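Local atomic coordinates of uncharacterized protein (Bacteroides eggerthii, PDB entry 4FTD), a protein that is of unknown function but pairs an immunoglobulin-like domain with a six-bladed beta-propeller and may take part in carbohydrate metabolism. Residues V355-Q360 with A369-D374; I37-K42 with R97-L102; A268-K273 with I287-S292; R108-G113 with K448-D453. All coordinates share one frame; numbering follows the deposited sequence.

Contact 1: V355-Q360 with A369-D374; sequences VCTAGQ and ALEVYD
Val355 lays its CG2 methyl over CB of Glu371, with 3.8 Å between the two carbons. The same methyl meets the edge of the Tyr373 ring in the ring plane, where Val355 CG2 is 4.0 Å from Tyr373 CE2. Glu371 and Val355 are an antiparallel hydrogen-bonded pair. Val355 N reaches Glu371 O at 2.9 Å, and Glu371 N gives a bond back to Val355 O.

Thr357 ends the pairing in a different way. Its N donates to Ala369 O, but the return bond from Ala369 N goes to the side-chain oxygen, at 2.9 Å from Thr357 OG1. A chi1 of 59° sets OG1 between the backbone N and the carbonyl carbon, within reach of that N-H. The bond is bent, with 142° at the hydrogen. OG1 is also bonded to Ser367 OG. Thr357 CG2 lies 3.4 Å from Glu371 OE1, and the two side chains cross at about a right angle. The other oxygen of this buried carboxylate, Glu371 OE2, is held by Ser367 OG and Gln399 NE2.

Cys356 and Leu370 form the non-hydrogen-bonded pair and point to the opposite face of the sheet. There they pack on Ala433 of strand 426-435. The hairpin of strands 350-357 and 369-374 is flanked by strand 339-340 on one edge and strand 398-401 on the other.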
# COMPACT_ATOMS: atom_id res chain seq x y z
N VAL A 355 6.12 2.02 -0.93
CA VAL A 355 7.53 2.30 -0.62
C VAL A 355 7.59 3.43 0.37
O VAL A 355 6.58 4.12 0.59
CB VAL A 355 8.37 2.65 -1.86
CG1 VAL A 355 8.39 1.52 -2.87
CG2 VAL A 355 7.90 3.96 -2.50
N CYS A 356 8.75 3.58 1.03
CA CYS A 356 9.02 4.82 1.77
C CYS A 356 10.28 5.42 1.23
O CYS A 356 11.30 4.71 1.12
CB CYS A 356 9.13 4.59 3.29
SG CYS A 356 9.22 6.12 4.25
N THR A 357 10.27 6.71 0.89
CA THR A 357 11.52 7.31 0.39
C THR A 357 12.37 7.69 1.63
O THR A 357 11.83 8.22 2.59
CB THR A 357 11.28 8.47 -0.58
OG1 THR A 357 10.53 9.43 0.14
CG2 THR A 357 10.51 8.01 -1.91
N ALA A 358 13.67 7.41 1.61
CA ALA A 358 14.54 7.46 2.81
C ALA A 358 15.10 8.82 3.17
O ALA A 358 14.98 9.30 4.32
CB ALA A 358 15.66 6.44 2.67
N GLY A 359 15.76 9.47 2.21
CA GLY A 359 16.44 10.71 2.53
C GLY A 359 17.76 10.50 3.26
O GLY A 359 17.95 11.03 4.35
N GLN A 360 18.68 9.78 2.62
CA GLN A 360 19.99 9.43 3.21
C GLN A 360 21.00 10.43 2.75
O GLN A 360 21.25 10.53 1.55
CB GLN A 360 20.41 8.02 2.75
CG GLN A 360 21.77 7.51 3.23
CD GLN A 360 21.82 7.28 4.73
OE1 GLN A 360 20.82 7.24 5.39
NE2 GLN A 360 23.02 7.15 5.27
N ALA A 369 8.77 10.23 2.24
CA ALA A 369 7.35 10.02 2.17
C ALA A 369 6.93 8.58 1.97
O ALA A 369 7.63 7.81 1.35
CB ALA A 369 6.78 10.87 1.02
N LEU A 370 5.74 8.25 2.46
CA LEU A 370 5.07 7.01 2.08
C LEU A 370 4.63 7.30 0.64
O LEU A 370 4.02 8.34 0.40
CB LEU A 370 3.86 6.75 2.98
CG LEU A 370 2.95 5.54 2.80
CD1 LEU A 370 2.11 5.30 4.06
CD2 LEU A 370 2.06 5.71 1.60
N GLU A 371 4.92 6.40 -0.30
CA GLU A 371 4.44 6.53 -1.67
C GLU A 371 3.84 5.23 -2.14
O GLU A 371 4.32 4.16 -1.80
CB GLU A 371 5.60 6.98 -2.59
CG GLU A 371 5.95 8.44 -2.33
CD GLU A 371 7.12 8.96 -3.13
OE1 GLU A 371 7.76 8.20 -3.88
OE2 GLU A 371 7.40 10.17 -2.98
N VAL A 372 2.76 5.34 -2.91
CA VAL A 372 2.08 4.21 -3.50
C VAL A 372 2.08 4.40 -5.01
O VAL A 372 1.71 5.47 -5.52
CB VAL A 372 0.63 4.10 -2.99
CG1 VAL A 372 -0.03 2.86 -3.55
CG2 VAL A 372 0.62 4.08 -1.47
N TYR A 373 2.49 3.35 -5.73
CA TYR A 373 2.52 3.34 -7.17
C TYR A 373 1.53 2.32 -7.66
O TYR A 373 1.35 1.26 -7.05
CB TYR A 373 3.90 3.00 -7.68
CG TYR A 373 4.88 4.09 -7.43
CD1 TYR A 373 5.06 5.12 -8.37
CD2 TYR A 373 5.60 4.13 -6.25
CE1 TYR A 373 5.94 6.14 -8.14
CE2 TYR A 373 6.50 5.14 -6.01
CZ TYR A 373 6.67 6.13 -6.95
OH TYR A 373 7.56 7.12 -6.69
N ASP A 374 0.88 2.62 -8.77
CA ASP A 374 -0.11 1.71 -9.36
C ASP A 374 0.57 0.69 -10.27
O ASP A 374 1.13 1.07 -11.30
CB ASP A 374 -1.16 2.48 -10.15
CG ASP A 374 -2.40 1.65 -10.47
OD1 ASP A 374 -2.39 0.40 -10.39
OD2 ASP A 374 -3.41 2.28 -10.80

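Contact 2: I37-K42 with R97-L102; sequences IDEAKK and RYKDYL
Lys42 and Leu102 join the two backbones with one bond, Leu102 N to Lys42 O, at 2.9 Å. This is where strand 43-45 begins to run parallel to strand 98-106 in the mixed sheet of the immunoglobulin-like domain. Strand 31-38 ends just before, and residues 39-41 make a turn with helical angles. Asp38 OD1 accepts a long bond from Lys41 N, an Asx motif at the start of this turn. Lys42 O also takes a CH contact from Tyr101 CA.

Tyr101 lies under the turn. Its ring atom CD2 is 3.8 Å from Lys42 CA, and its CE2 is 3.9 Å from Ile37 CG2. The hydroxyl gives a short bond of 2.6 Å from Tyr101 OH to Glu39 OE1, on the syn lone pair. OE1 sits at the ring edge, near the ring plane, while the carboxylate plane is turned 68° from the ring. Leu17 N also bonds to Tyr101 OH.

Glu39 CG is anti to the backbone N, and the chain bends at chi2 (61°), which turns CD back toward strand 98-106. Its second oxygen forms a salt bridge with Lys99, whose ammonium is also bonded to Thr15 O. Lys42 NZ joins this network in one of two conformers, so its part is doubtful. The firm bond of the network runs from Lys99 NZ to Glu39 OE2, 2.8 Å long and nearly in line with the C-O bond.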
# COMPACT_ATOMS: atom_id res chain seq x y z
N ILE A 37 -34.00 16.49 -15.59
CA ILE A 37 -34.15 17.42 -16.70
C ILE A 37 -33.50 18.74 -16.36
O ILE A 37 -33.81 19.32 -15.33
CB ILE A 37 -35.64 17.66 -17.04
CG1 ILE A 37 -36.34 16.30 -17.28
CG2 ILE A 37 -35.78 18.55 -18.29
CD1 ILE A 37 -37.83 16.31 -17.06
N ASP A 38 -32.58 19.20 -17.19
CA ASP A 38 -32.00 20.54 -17.05
C ASP A 38 -32.64 21.36 -18.16
O ASP A 38 -32.23 21.27 -19.31
CB ASP A 38 -30.48 20.51 -17.16
CG ASP A 38 -29.84 21.84 -16.78
OD1 ASP A 38 -30.40 22.90 -17.12
OD2 ASP A 38 -28.78 21.81 -16.12
N GLU A 39 -33.65 22.15 -17.82
CA GLU A 39 -34.40 22.89 -18.83
C GLU A 39 -33.60 23.97 -19.57
O GLU A 39 -33.83 24.18 -20.75
CB GLU A 39 -35.67 23.51 -18.21
CG GLU A 39 -36.57 24.25 -19.21
CD GLU A 39 -37.10 23.35 -20.31
OE1 GLU A 39 -37.28 22.15 -20.05
OE2 GLU A 39 -37.34 23.85 -21.42
N ALA A 40 -32.70 24.65 -18.87
CA ALA A 40 -31.89 25.71 -19.50
C ALA A 40 -30.97 25.10 -20.54
O ALA A 40 -30.82 25.65 -21.64
CB ALA A 40 -31.09 26.49 -18.45
N LYS A 41 -30.38 23.95 -20.21
CA LYS A 41 -29.45 23.24 -21.11
C LYS A 41 -30.15 22.26 -22.07
O LYS A 41 -29.52 21.75 -23.00
CB LYS A 41 -28.40 22.49 -20.28
CG LYS A 41 -27.50 23.45 -19.50
CD LYS A 41 -26.60 22.72 -18.52
CE LYS A 41 -25.83 23.73 -17.67
NZ LYS A 41 -25.23 23.10 -16.47
N LYS A 42 -31.45 22.03 -21.86
CA LYS A 42 -32.24 21.11 -22.68
C LYS A 42 -31.56 19.72 -22.69
O LYS A 42 -31.31 19.14 -23.74
CB LYS A 42 -32.42 21.65 -24.12
CG LYS A 42 -32.85 23.11 -24.26
CD LYS A 42 -34.27 23.43 -23.78
CE LYS A 42 -34.47 24.95 -23.73
NZ LYS A 42 -35.52 25.39 -22.76
N ARG A 97 -45.48 23.88 -32.20
CA ARG A 97 -44.19 24.14 -31.57
C ARG A 97 -43.58 22.83 -31.28
O ARG A 97 -44.29 21.85 -31.13
CB ARG A 97 -44.37 24.86 -30.23
CG ARG A 97 -45.10 26.18 -30.34
CD ARG A 97 -45.16 26.92 -29.02
NE ARG A 97 -44.70 28.27 -29.27
CZ ARG A 97 -43.42 28.61 -29.42
NH1 ARG A 97 -42.44 27.70 -29.31
NH2 ARG A 97 -43.11 29.87 -29.69
N TYR A 98 -42.28 22.81 -31.16
CA TYR A 98 -41.58 21.61 -30.77
C TYR A 98 -40.33 22.02 -30.00
O TYR A 98 -39.89 23.16 -30.13
CB TYR A 98 -41.23 20.74 -31.99
CG TYR A 98 -40.11 21.26 -32.83
CD1 TYR A 98 -40.34 22.21 -33.83
CD2 TYR A 98 -38.81 20.82 -32.62
CE1 TYR A 98 -39.29 22.71 -34.61
CE2 TYR A 98 -37.75 21.33 -33.39
CZ TYR A 98 -38.00 22.25 -34.39
OH TYR A 98 -36.94 22.74 -35.13
N LYS A 99 -39.78 21.09 -29.23
CA LYS A 99 -38.58 21.35 -28.44
C LYS A 99 -37.79 20.07 -28.37
O LYS A 99 -38.33 19.00 -28.10
CB LYS A 99 -38.94 21.82 -27.02
CG LYS A 99 -37.72 22.20 -26.17
CD LYS A 99 -38.09 22.71 -24.78
CE LYS A 99 -38.58 24.16 -24.79
NZ LYS A 99 -39.19 24.52 -23.48
N ASP A 100 -36.49 20.18 -28.63
CA ASP A 100 -35.59 19.03 -28.60
C ASP A 100 -34.71 19.03 -27.34
O ASP A 100 -34.08 20.04 -26.99
CB ASP A 100 -34.70 19.04 -29.83
CG ASP A 100 -35.42 18.61 -31.12
OD1 ASP A 100 -36.57 18.11 -31.07
OD2 ASP A 100 -34.81 18.74 -32.21
N TYR A 101 -34.70 17.90 -26.64
CA TYR A 101 -33.86 17.67 -25.47
C TYR A 101 -32.83 16.62 -25.89
O TYR A 101 -33.15 15.70 -26.65
CB TYR A 101 -34.72 17.11 -24.31
CG TYR A 101 -35.66 18.13 -23.70
CD1 TYR A 101 -36.92 18.36 -24.24
CD2 TYR A 101 -35.31 18.82 -22.54
CE1 TYR A 101 -37.80 19.27 -23.67
CE2 TYR A 101 -36.18 19.74 -21.98
CZ TYR A 101 -37.43 19.95 -22.55
OH TYR A 101 -38.31 20.86 -22.00
N LEU A 102 -31.60 16.75 -25.39
CA LEU A 102 -30.54 15.77 -25.61
C LEU A 102 -30.57 14.81 -24.42
O LEU A 102 -30.22 15.18 -23.29
CB LEU A 102 -29.17 16.44 -25.73
CG LEU A 102 -28.88 16.95 -27.13
CD1 LEU A 102 -27.52 17.65 -27.19
CD2 LEU A 102 -28.96 15.76 -28.09

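Contact 3: A268-K273 with I287-S292; sequences ATEFLK and IKVLPS
Phe271 O accepts from Leu290 N at 2.8 Å, and Phe271 N answers with a bond to Leu290 O. The same exchange repeats at Lys273 and Lys288, where Lys273 N to Lys288 O is also 2.8 Å. The two strands thus pair antiparallel, with 150° between their directions. At the far end Ser292 N donates to Thr269 O, from above the carbonyl plane.

Phe271, Lys273 and Leu290 share one face. Leu290 CD1 touches Lys273 CB at 3.8 Å. Lys273 NZ extends to a salt bridge with Glu325. The opposite face carries Leu272 and Val289. They lie side by side, with Leu272 CD2 3.7 Å from Val289 CG2. Val289 CG1 also meets Glu270 CB at 3.9 Å. Glu270 OE2 is bonded to His245 NE2 and Gly242 N.

A water bonds to Glu270 O and to Ser292 OG, and it sits over one face of the Phe271 ring, toward the rim. Phe271 CE1 is 3.7 Å from Ser292 OG. The ring also meets Trp313 nearly at a right angle. An alanine in place of Phe271 would probably open a gap beside Trp313 and leave the water and Ser292 OG without their aromatic neighbour.

Strands 270-277 and 281-291 form a beta hairpin, the outer half of a four-stranded antiparallel sheet such as makes up a propeller blade.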
# COMPACT_ATOMS: atom_id res chain seq x y z
N ALA A 268 27.65 -2.37 2.08
CA ALA A 268 26.84 -2.71 0.89
C ALA A 268 27.63 -3.60 -0.09
O ALA A 268 27.62 -3.36 -1.30
CB ALA A 268 26.30 -1.44 0.20
N THR A 269 28.36 -4.57 0.45
CA THR A 269 29.04 -5.59 -0.38
C THR A 269 28.17 -6.84 -0.52
O THR A 269 28.32 -7.58 -1.48
CB THR A 269 30.41 -6.02 0.17
OG1 THR A 269 30.23 -6.64 1.44
CG2 THR A 269 31.40 -4.81 0.26
N GLU A 270 27.29 -7.11 0.44
CA GLU A 270 26.50 -8.32 0.39
C GLU A 270 25.27 -8.24 1.24
O GLU A 270 25.08 -7.28 1.97
CB GLU A 270 27.38 -9.52 0.87
CG GLU A 270 28.22 -9.33 2.17
CD GLU A 270 27.48 -9.60 3.49
OE1 GLU A 270 26.27 -9.89 3.46
OE2 GLU A 270 28.10 -9.53 4.60
N PHE A 271 24.46 -9.29 1.14
CA PHE A 271 23.39 -9.61 2.05
C PHE A 271 23.66 -10.99 2.62
O PHE A 271 24.10 -11.87 1.92
CB PHE A 271 22.05 -9.69 1.33
CG PHE A 271 21.44 -8.37 1.01
CD1 PHE A 271 21.63 -7.78 -0.21
CD2 PHE A 271 20.65 -7.72 1.94
CE1 PHE A 271 21.06 -6.57 -0.50
CE2 PHE A 271 20.08 -6.51 1.65
CZ PHE A 271 20.28 -5.94 0.43
N LEU A 272 23.37 -11.16 3.90
CA LEU A 272 23.22 -12.46 4.54
C LEU A 272 21.76 -12.81 4.36
O LEU A 272 20.90 -12.05 4.75
CB LEU A 272 23.54 -12.40 6.04
CG LEU A 272 24.99 -11.98 6.34
CD1 LEU A 272 25.26 -12.06 7.85
CD2 LEU A 272 26.02 -12.80 5.54
N LYS A 273 21.48 -13.93 3.69
CA LYS A 273 20.14 -14.49 3.55
C LYS A 273 19.99 -15.59 4.62
O LYS A 273 20.55 -16.66 4.49
CB LYS A 273 19.92 -15.09 2.14
CG LYS A 273 18.54 -15.68 1.99
CD LYS A 273 18.14 -15.99 0.56
CE LYS A 273 18.75 -17.30 0.09
NZ LYS A 273 17.88 -17.88 -0.95
N ILE A 287 22.74 -20.33 5.80
CA ILE A 287 22.89 -18.89 5.58
C ILE A 287 23.70 -18.76 4.31
O ILE A 287 24.71 -19.41 4.17
CB ILE A 287 23.62 -18.17 6.72
CG1 ILE A 287 22.75 -18.22 7.99
CG2 ILE A 287 23.98 -16.74 6.28
CD1 ILE A 287 23.43 -17.78 9.25
N LYS A 288 23.20 -17.94 3.39
CA LYS A 288 23.88 -17.66 2.14
C LYS A 288 24.35 -16.20 2.12
O LYS A 288 23.68 -15.31 2.66
CB LYS A 288 22.94 -17.86 0.94
CG LYS A 288 22.30 -19.23 0.77
CD LYS A 288 23.27 -20.38 0.58
CE LYS A 288 22.49 -21.67 0.30
NZ LYS A 288 23.19 -22.85 0.87
N VAL A 289 25.49 -15.97 1.48
CA VAL A 289 26.06 -14.63 1.31
C VAL A 289 25.76 -14.27 -0.15
O VAL A 289 26.21 -14.96 -1.04
CB VAL A 289 27.57 -14.62 1.59
CG1 VAL A 289 28.18 -13.28 1.22
CG2 VAL A 289 27.81 -14.98 3.09
N LEU A 290 24.98 -13.22 -0.38
CA LEU A 290 24.55 -12.84 -1.73
C LEU A 290 25.20 -11.54 -2.13
O LEU A 290 25.31 -10.67 -1.32
CB LEU A 290 23.04 -12.67 -1.78
CG LEU A 290 22.22 -13.86 -1.27
CD1 LEU A 290 20.74 -13.48 -1.20
CD2 LEU A 290 22.46 -15.11 -2.13
N PRO A 291 25.54 -11.38 -3.42
CA PRO A 291 26.19 -10.13 -3.83
C PRO A 291 25.24 -8.92 -3.80
O PRO A 291 24.07 -9.03 -4.15
CB PRO A 291 26.63 -10.46 -5.27
CG PRO A 291 25.54 -11.36 -5.75
CD PRO A 291 25.27 -12.26 -4.57
N SER A 292 25.72 -7.80 -3.28
CA SER A 292 24.97 -6.53 -3.30
C SER A 292 25.81 -5.54 -4.08
O SER A 292 26.67 -5.95 -4.86
CB SER A 292 24.74 -6.04 -1.89
OG SER A 292 24.00 -4.84 -1.91
O HOH W 1 24.06 -4.82 0.84

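Contact 4: R108-G113 with K448-D453; sequences RVPVFG and KQEEMD
Arg108 grips Glu450 at the firm end of this contact. Its NE donates to Glu450 OE1 at 2.9 Å, with an angle of 168° at the hydrogen. OE1 lies at the edge of the guanidinium, close to its plane, and is met on its syn side. A weak second bond runs from Arg108 NH2 to Glu450 OE2. The two planes are turned 43° apart, so the pair is not flat. Arg108 NH1 has a second partner, a salt bridge to Asp50.

The opposite end is also tight. Lys448 N donates to Gly113 O at 3.0 Å. The Lys448 side chain runs past Phe112 O, and its last torsion bends NZ back (chi4 65°) to bond that oxygen at 2.9 Å. NZ is bonded to Ala114 O as well. Between the ends, Val111 CG2 presses on the backbone, 3.5 Å from Gln449 C.

The rest is looser and bridged by water. One water links Val109 N to Glu450 OE1, another joins Val109 O to Glu451 N, and a third spans Val111 O and Lys448 O. The side chain of Glu451 is not modelled beyond CB, and Met452 and Asp453 are poorly ordered. An alanine in place of Glu450 would probably leave the Arg108 guanidinium without this mate and the water at Val109 N without its acceptor.

Residues 108-113 lie between strand 98-106 of what is probably the immunoglobulin-like domain and strand 120-125 of the propeller, and so link the two. The C-terminal tail runs back along them, a connection between the domains made of two segments of one chain.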
# COMPACT_ATOMS: atom_id res chain seq x y z
N ARG A 108 -23.54 1.29 -16.26
CA ARG A 108 -22.71 1.23 -15.05
C ARG A 108 -21.31 0.78 -15.41
O ARG A 108 -21.13 -0.02 -16.32
CB ARG A 108 -23.30 0.26 -14.04
CG ARG A 108 -24.55 0.83 -13.42
CD ARG A 108 -25.23 -0.21 -12.60
NE ARG A 108 -24.35 -0.65 -11.53
CZ ARG A 108 -24.46 -1.80 -10.89
NH1 ARG A 108 -25.41 -2.69 -11.21
NH2 ARG A 108 -23.60 -2.08 -9.92
N VAL A 109 -20.33 1.33 -14.69
CA VAL A 109 -18.92 1.04 -14.91
C VAL A 109 -18.38 0.52 -13.58
O VAL A 109 -18.36 1.27 -12.61
CB VAL A 109 -18.17 2.32 -15.36
CG1 VAL A 109 -16.67 2.07 -15.44
CG2 VAL A 109 -18.74 2.79 -16.69
N PRO A 110 -17.96 -0.76 -13.51
CA PRO A 110 -17.39 -1.27 -12.27
C PRO A 110 -16.10 -0.56 -11.92
O PRO A 110 -15.41 -0.11 -12.82
CB PRO A 110 -17.13 -2.73 -12.59
CG PRO A 110 -18.19 -3.07 -13.58
CD PRO A 110 -18.21 -1.85 -14.46
N VAL A 111 -15.81 -0.44 -10.63
CA VAL A 111 -14.60 0.22 -10.16
C VAL A 111 -13.87 -0.73 -9.22
O VAL A 111 -14.49 -1.58 -8.58
CB VAL A 111 -14.90 1.58 -9.49
CG1 VAL A 111 -15.50 2.53 -10.51
CG2 VAL A 111 -15.84 1.39 -8.32
N PHE A 112 -12.55 -0.58 -9.15
CA PHE A 112 -11.69 -1.50 -8.42
C PHE A 112 -10.64 -0.77 -7.60
O PHE A 112 -10.39 0.40 -7.80
CB PHE A 112 -11.03 -2.46 -9.40
CG PHE A 112 -12.01 -3.24 -10.21
CD1 PHE A 112 -12.69 -4.31 -9.64
CD2 PHE A 112 -12.31 -2.89 -11.52
CE1 PHE A 112 -13.64 -5.03 -10.37
CE2 PHE A 112 -13.27 -3.59 -12.25
CZ PHE A 112 -13.94 -4.67 -11.67
N GLY A 113 -10.06 -1.50 -6.66
CA GLY A 113 -9.00 -1.01 -5.83
C GLY A 113 -9.44 -0.10 -4.71
O GLY A 113 -10.60 -0.07 -4.33
N LYS A 448 -13.05 1.61 -3.68
CA LYS A 448 -13.79 2.50 -4.56
C LYS A 448 -15.25 2.02 -4.65
O LYS A 448 -15.53 0.83 -4.57
CB LYS A 448 -13.19 2.52 -5.96
CG LYS A 448 -11.86 3.24 -6.13
CD LYS A 448 -11.57 3.48 -7.61
CE LYS A 448 -10.14 3.98 -7.82
NZ LYS A 448 -9.10 2.97 -7.44
N GLN A 449 -16.14 2.98 -4.82
CA GLN A 449 -17.57 2.77 -4.97
C GLN A 449 -17.98 3.36 -6.31
O GLN A 449 -17.43 4.39 -6.70
CB GLN A 449 -18.31 3.52 -3.86
CG GLN A 449 -18.11 2.93 -2.48
CD GLN A 449 -18.72 1.56 -2.36
OE1 GLN A 449 -19.74 1.28 -2.97
NE2 GLN A 449 -18.10 0.69 -1.58
N GLU A 450 -18.95 2.74 -7.00
CA GLU A 450 -19.40 3.22 -8.31
C GLU A 450 -19.84 4.67 -8.24
O GLU A 450 -20.61 5.02 -7.35
CB GLU A 450 -20.52 2.36 -8.89
CG GLU A 450 -20.03 0.99 -9.35
CD GLU A 450 -20.99 0.26 -10.28
OE1 GLU A 450 -21.97 0.84 -10.76
OE2 GLU A 450 -20.75 -0.92 -10.57
N GLU A 451 -19.32 5.49 -9.16
CA GLU A 451 -19.59 6.92 -9.19
C GLU A 451 -21.06 7.00 -9.43
O GLU A 451 -21.50 6.96 -10.57
CB GLU A 451 -18.79 7.64 -10.29
N MSE A 452 -21.82 7.00 -8.33
CA MSE A 452 -23.28 7.03 -8.37
C MSE A 452 -23.59 8.51 -8.59
O MSE A 452 -24.00 9.24 -7.68
CB MSE A 452 -23.89 6.44 -7.09
CG MSE A 452 -25.27 5.83 -7.30
SE MSE A 452 -26.55 6.97 -8.32
CE MSE A 452 -26.93 8.40 -7.02
N ASP A 453 -23.35 8.92 -9.83
CA ASP A 453 -23.51 10.28 -10.33
C ASP A 453 -24.67 10.24 -11.30
O ASP A 453 -25.73 9.65 -11.00
CB ASP A 453 -22.19 10.78 -10.99
CG ASP A 453 -21.53 9.74 -11.94
OD1 ASP A 453 -22.23 8.98 -12.66
OD2 ASP A 453 -20.28 9.66 -11.94
OXT ASP A 453 -24.59 10.75 -12.41
O HOH W 2 -21.50 2.97 -12.40
O HOH W 3 -18.44 3.98 -11.94
O HOH W 4 -17.83 -1.77 -9.00
O HOH W 5 -14.71 -1.59 -5.61

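Overall arrangement
From the N terminus, contact 2 comes first and closes a loop within the immunoglobulin-like domain. Residues 108-113 then leave that domain and enter the propeller. They pair with 448-453 at the C terminus, so contact 4 closes a loop that holds all the propeller strands, and ties the two ends of the propeller together beside the first domain. Contacts 3 and 1 both fall within that loop, in series. Each closes a hairpin, in two different sheets. Their centres are 24 Å apart. Contact 1 comes to about 7 Å from contact 4 between nearest atoms, without touching. Contacts 2 and 3 lie on opposite sides of the chain's centre, 72 Å apart between centres. No contacts cross.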